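Local coordinates for uncharacterized protein (Bacteroides uniformis, PDB 4IYK), which is of unknown function but is putatively a carbohydrate-binding protein, at residues G118-A123 and T179-L184; P112-N117 and P219-K224. One frame throughout, in Å; residues are numbered along the deposited sequence. Where two conformers were deposited one is given.

In the fold
Both contacts lie in the DUF3823_C region, assigned to the E-set clan, where a sheet of strands 107-117, 120-129 and 178-183 faces a second one that includes strands 135-144, 196-206 and 216-224. Contact 1 is pairing within the first sheet; contact 2 brings an edge strand of that sheet, 107-117, against strand 216-224 of the other. Their centres are about 10 Å apart, and contact 1 is nested inside the chain loop that contact 2 closes. Strand 107-117 leads through a short turn into strand 120-129, where Thr-122 N lies 2.8 Å from Glu-115 O, a probable hydrogen bond. Side chains continue the join: Ile-121 CG2 lies 3.7 Å from Val-114 CG1.

Contact 1 of 2, residues G118-A123 and T179-L184; sequences GNVITA and TLSIDL
Ile-121 and Ile-182 face each other as an antiparallel hydrogen-bonded pair, each amide N donating to the other's carbonyl O at 2.8 Å. Ala-123 and Leu-180 repeat the exchange; the bond from Ala-123 N to Leu-180 O is nearly straight (177°). Beyond the strand ends Leu-184 N donates to Asn-119 O, so five backbone bonds join the segments. Several acceptors carry a second, weaker load: Ile-121 O also receives a CA-H...O contact from Ser-181 CA at 3.3 Å. This is the pairing of the central strand 120-129 with edge strand 178-183 in a three-stranded sheet of the E-set-like domain, and the two faces differ. On one, Ile-121, Ala-123, Leu-180 and Ile-182 turn inward onto Leu-141 and Phe-199 of the opposing sheet. On the other, the hydroxyls of Thr-122 and Ser-181 are too far apart to bond directly, and one water bridges them, donating to Thr-122 OG1 at 2.7 Å and lying 2.6 Å from Ser-181 OG. Asp-183 OD1 is taken by Gln-186 N. Leu-184, its CG anti to the carbonyl carbon (chi1 -64°), lays CB beside Asn-119 O and OD1 and CD2 against Ile-121 CG1 at 3.7 Å.

Contact 2 of 2, residues P112-N117 and P219-K224; sequences PKVEKN and PVVVIK
Val-114 and Val-221 meet through their branched ends, CB to CB at 4.0 Å, at the place where the two strands come nearest. The strands run almost parallel, 5° apart, but their axes come no closer than 7.9 Å, so side chains rather than backbones bridge the gap. Val-221 CG1, anti to its backbone N (chi1 179°), reaches Val-114 O at 3.7 Å, while its CG2 rests on Val-114 CB and CG2. Ile-223 fills the next position along, its side chain spanning Val-114 and Lys-116: CD1 lies 3.9 Å from Val-114 O and 4.1 Å from Val-114 CG1, and also touches Glu-115 CA. The other branch, Ile-223 CG2, lies against Lys-116 CB at 4.0 Å. In one of its two conformers the lysine chain passes Lys-224 O, with NZ hydrogen-bonded to Gly-118 O. Toward the start of the strands Pro-112 CG meets Pro-219 CD at 4.3 Å, a looser touch between two ring carbons. This contact joins the rims of the two facing sheets of a beta-sandwich: strand 107-117 is an edge of one, and strand 216-224 is paired with strand 196-206 in the other. An alanine in place of Val-221 would probably open a gap beside Val-114, whose CG2 and carbonyl O would lose the methyl groups now lying against them. Because the contact rests on aliphatic carbon and not on polar pairing, its hold probably comes from close fit and some exclusion of water, a gain likely to be modest at a surface contact.

Contact 1 of 2, residues G118-A123 and T179-L184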
# COMPACT_ATOMS: atom_id res chain seq x y z
N GLY A 118 -8.10 -2.71 26.53
CA GLY A 118 -9.46 -2.64 27.04
C GLY A 118 -10.34 -2.94 25.84
O GLY A 118 -10.14 -3.97 25.18
N ASN A 119 -11.20 -1.97 25.50
CA ASN A 119 -12.14 -2.04 24.39
C ASN A 119 -11.79 -1.02 23.28
O ASN A 119 -12.68 -0.55 22.56
CB ASN A 119 -13.55 -1.79 24.94
CG ASN A 119 -14.59 -2.66 24.31
OD1 ASN A 119 -14.33 -3.82 23.98
ND2 ASN A 119 -15.81 -2.12 24.16
N VAL A 120 -10.52 -0.67 23.16
CA VAL A 120 -10.10 0.31 22.15
C VAL A 120 -8.90 -0.24 21.39
O VAL A 120 -7.97 -0.77 22.00
CB VAL A 120 -9.78 1.71 22.76
CG1 VAL A 120 -9.30 2.69 21.68
CG2 VAL A 120 -10.97 2.30 23.51
N ILE A 121 -8.91 -0.08 20.06
CA ILE A 121 -7.80 -0.39 19.18
C ILE A 121 -7.06 0.93 18.99
O ILE A 121 -7.68 1.90 18.57
CB ILE A 121 -8.25 -1.03 17.83
CG1 ILE A 121 -9.18 -2.26 18.05
CG2 ILE A 121 -7.02 -1.37 16.95
CD1 ILE A 121 -8.58 -3.48 18.71
N THR A 122 -5.75 0.99 19.34
CA THR A 122 -4.94 2.20 19.19
C THR A 122 -3.75 1.94 18.27
O THR A 122 -3.01 0.98 18.47
CB THR A 122 -4.48 2.74 20.57
OG1 THR A 122 -5.64 3.17 21.28
CG2 THR A 122 -3.54 3.95 20.45
N ALA A 123 -3.53 2.86 17.31
CA ALA A 123 -2.39 2.83 16.39
C ALA A 123 -1.47 4.00 16.70
O ALA A 123 -1.95 5.11 16.95
CB ALA A 123 -2.88 2.90 14.94
N THR A 179 -1.40 9.32 16.48
CA THR A 179 -2.26 8.34 17.16
C THR A 179 -3.62 8.30 16.49
O THR A 179 -4.22 9.35 16.24
CB THR A 179 -2.39 8.68 18.67
OG1 THR A 179 -1.09 8.70 19.26
CG2 THR A 179 -3.27 7.68 19.43
N LEU A 180 -4.11 7.08 16.17
CA LEU A 180 -5.45 6.82 15.63
C LEU A 180 -6.11 5.78 16.53
O LEU A 180 -5.42 4.96 17.14
CB LEU A 180 -5.44 6.39 14.15
CG LEU A 180 -4.87 7.44 13.17
CD1 LEU A 180 -4.51 6.81 11.85
CD2 LEU A 180 -5.82 8.66 12.98
N SER A 181 -7.44 5.85 16.66
CA SER A 181 -8.20 5.00 17.57
C SER A 181 -9.49 4.49 16.97
O SER A 181 -10.17 5.23 16.25
CB SER A 181 -8.59 5.79 18.83
OG SER A 181 -7.51 5.92 19.73
N ILE A 182 -9.88 3.26 17.39
CA ILE A 182 -11.17 2.66 17.10
C ILE A 182 -11.76 2.19 18.45
O ILE A 182 -11.14 1.38 19.14
CB ILE A 182 -11.16 1.53 16.04
CG1 ILE A 182 -10.57 2.01 14.69
CG2 ILE A 182 -12.60 0.97 15.85
CD1 ILE A 182 -9.97 0.88 13.85
N ASP A 183 -12.94 2.71 18.82
CA ASP A 183 -13.64 2.28 20.03
C ASP A 183 -14.45 1.06 19.63
O ASP A 183 -15.31 1.17 18.76
CB ASP A 183 -14.53 3.42 20.60
CG ASP A 183 -15.23 3.07 21.91
OD1 ASP A 183 -16.01 2.10 21.94
OD2 ASP A 183 -15.03 3.78 22.89
N LEU A 184 -14.19 -0.09 20.25
CA LEU A 184 -14.87 -1.33 19.89
C LEU A 184 -16.35 -1.34 20.24
O LEU A 184 -17.13 -1.92 19.48
CB LEU A 184 -14.16 -2.55 20.49
CG LEU A 184 -12.74 -2.75 19.94
CD1 LEU A 184 -12.04 -3.93 20.65
CD2 LEU A 184 -12.77 -2.91 18.41
O HOH W 1 -6.44 5.60 22.13

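Contact 2 of 2, residues P112-N117 and P219-K224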
# COMPACT_ATOMS: atom_id res chain seq x y z
N PRO A 112 5.49 1.39 13.27
CA PRO A 112 4.05 1.18 13.44
C PRO A 112 3.75 0.19 14.57
O PRO A 112 4.45 -0.82 14.72
CB PRO A 112 3.61 0.63 12.08
CG PRO A 112 4.80 -0.06 11.56
CD PRO A 112 5.94 0.79 11.99
N LYS A 113 2.74 0.51 15.38
CA LYS A 113 2.27 -0.31 16.49
C LYS A 113 0.74 -0.26 16.51
O LYS A 113 0.20 0.84 16.51
CB LYS A 113 2.86 0.22 17.80
CG LYS A 113 3.05 -0.80 18.91
CD LYS A 113 3.62 -0.10 20.15
CE LYS A 113 3.78 -1.00 21.35
NZ LYS A 113 4.17 -0.25 22.57
N VAL A 114 0.05 -1.42 16.49
CA VAL A 114 -1.41 -1.46 16.56
C VAL A 114 -1.77 -2.43 17.70
O VAL A 114 -1.40 -3.61 17.64
CB VAL A 114 -2.15 -1.83 15.24
CG1 VAL A 114 -3.66 -1.68 15.40
CG2 VAL A 114 -1.66 -0.98 14.06
N GLU A 115 -2.44 -1.93 18.73
CA GLU A 115 -2.79 -2.82 19.82
C GLU A 115 -4.14 -2.50 20.44
O GLU A 115 -4.66 -1.39 20.34
CB GLU A 115 -1.69 -2.88 20.91
CG GLU A 115 -1.22 -1.54 21.46
CD GLU A 115 -0.06 -1.65 22.43
OE1 GLU A 115 0.83 -2.50 22.21
OE2 GLU A 115 -0.03 -0.86 23.40
N LYS A 116 -4.68 -3.55 21.09
CA LYS A 116 -5.94 -3.52 21.81
C LYS A 116 -5.65 -3.32 23.29
O LYS A 116 -4.88 -4.09 23.87
CB LYS A 116 -6.70 -4.84 21.57
CG LYS A 116 -8.05 -4.95 22.28
CD LYS A 116 -8.63 -6.35 22.07
CE LYS A 116 -10.02 -6.49 22.64
NZ LYS A 116 -10.04 -6.57 24.13
N ASN A 117 -6.27 -2.29 23.88
CA ASN A 117 -6.15 -2.01 25.31
C ASN A 117 -7.56 -1.74 25.82
O ASN A 117 -8.14 -0.69 25.52
CB ASN A 117 -5.17 -0.84 25.61
CG ASN A 117 -3.79 -1.00 25.00
OD1 ASN A 117 -3.42 -0.29 24.05
ND2 ASN A 117 -2.99 -1.91 25.54
N PRO A 219 2.72 -2.66 7.64
CA PRO A 219 2.19 -4.04 7.49
C PRO A 219 0.92 -4.28 8.33
O PRO A 219 0.73 -3.64 9.38
CB PRO A 219 3.36 -4.93 7.97
CG PRO A 219 4.59 -4.03 7.90
CD PRO A 219 4.06 -2.67 8.27
N VAL A 220 0.03 -5.15 7.84
CA VAL A 220 -1.24 -5.54 8.49
C VAL A 220 -0.97 -6.17 9.89
O VAL A 220 -0.01 -6.93 10.05
CB VAL A 220 -2.02 -6.51 7.58
CG1 VAL A 220 -3.19 -7.15 8.32
CG2 VAL A 220 -2.52 -5.81 6.33
N VAL A 221 -1.80 -5.81 10.90
CA VAL A 221 -1.75 -6.35 12.26
C VAL A 221 -3.09 -7.07 12.53
O VAL A 221 -4.14 -6.43 12.47
CB VAL A 221 -1.45 -5.26 13.32
CG1 VAL A 221 -1.42 -5.85 14.74
CG2 VAL A 221 -0.14 -4.53 13.01
N VAL A 222 -3.06 -8.38 12.77
CA VAL A 222 -4.27 -9.18 13.08
C VAL A 222 -4.48 -9.12 14.58
O VAL A 222 -3.52 -9.23 15.34
CB VAL A 222 -4.22 -10.66 12.53
CG1 VAL A 222 -3.07 -11.48 13.14
CG2 VAL A 222 -5.57 -11.37 12.73
N ILE A 223 -5.74 -8.91 15.02
CA ILE A 223 -6.10 -8.85 16.44
C ILE A 223 -7.39 -9.64 16.64
O ILE A 223 -8.35 -9.46 15.89
CB ILE A 223 -6.25 -7.39 16.98
CG1 ILE A 223 -4.92 -6.57 16.80
CG2 ILE A 223 -6.69 -7.41 18.45
CD1 ILE A 223 -4.93 -5.11 17.18
N LYS A 224 -7.40 -10.54 17.64
CA LYS A 224 -8.61 -11.29 17.97
C LYS A 224 -9.38 -10.47 18.97
O LYS A 224 -8.82 -10.11 20.01
CB LYS A 224 -8.30 -12.69 18.51
CG LYS A 224 -9.58 -13.45 18.87
CD LYS A 224 -9.26 -14.89 19.11
CE LYS A 224 -10.07 -15.79 18.22
NZ LYS A 224 -11.43 -16.03 18.77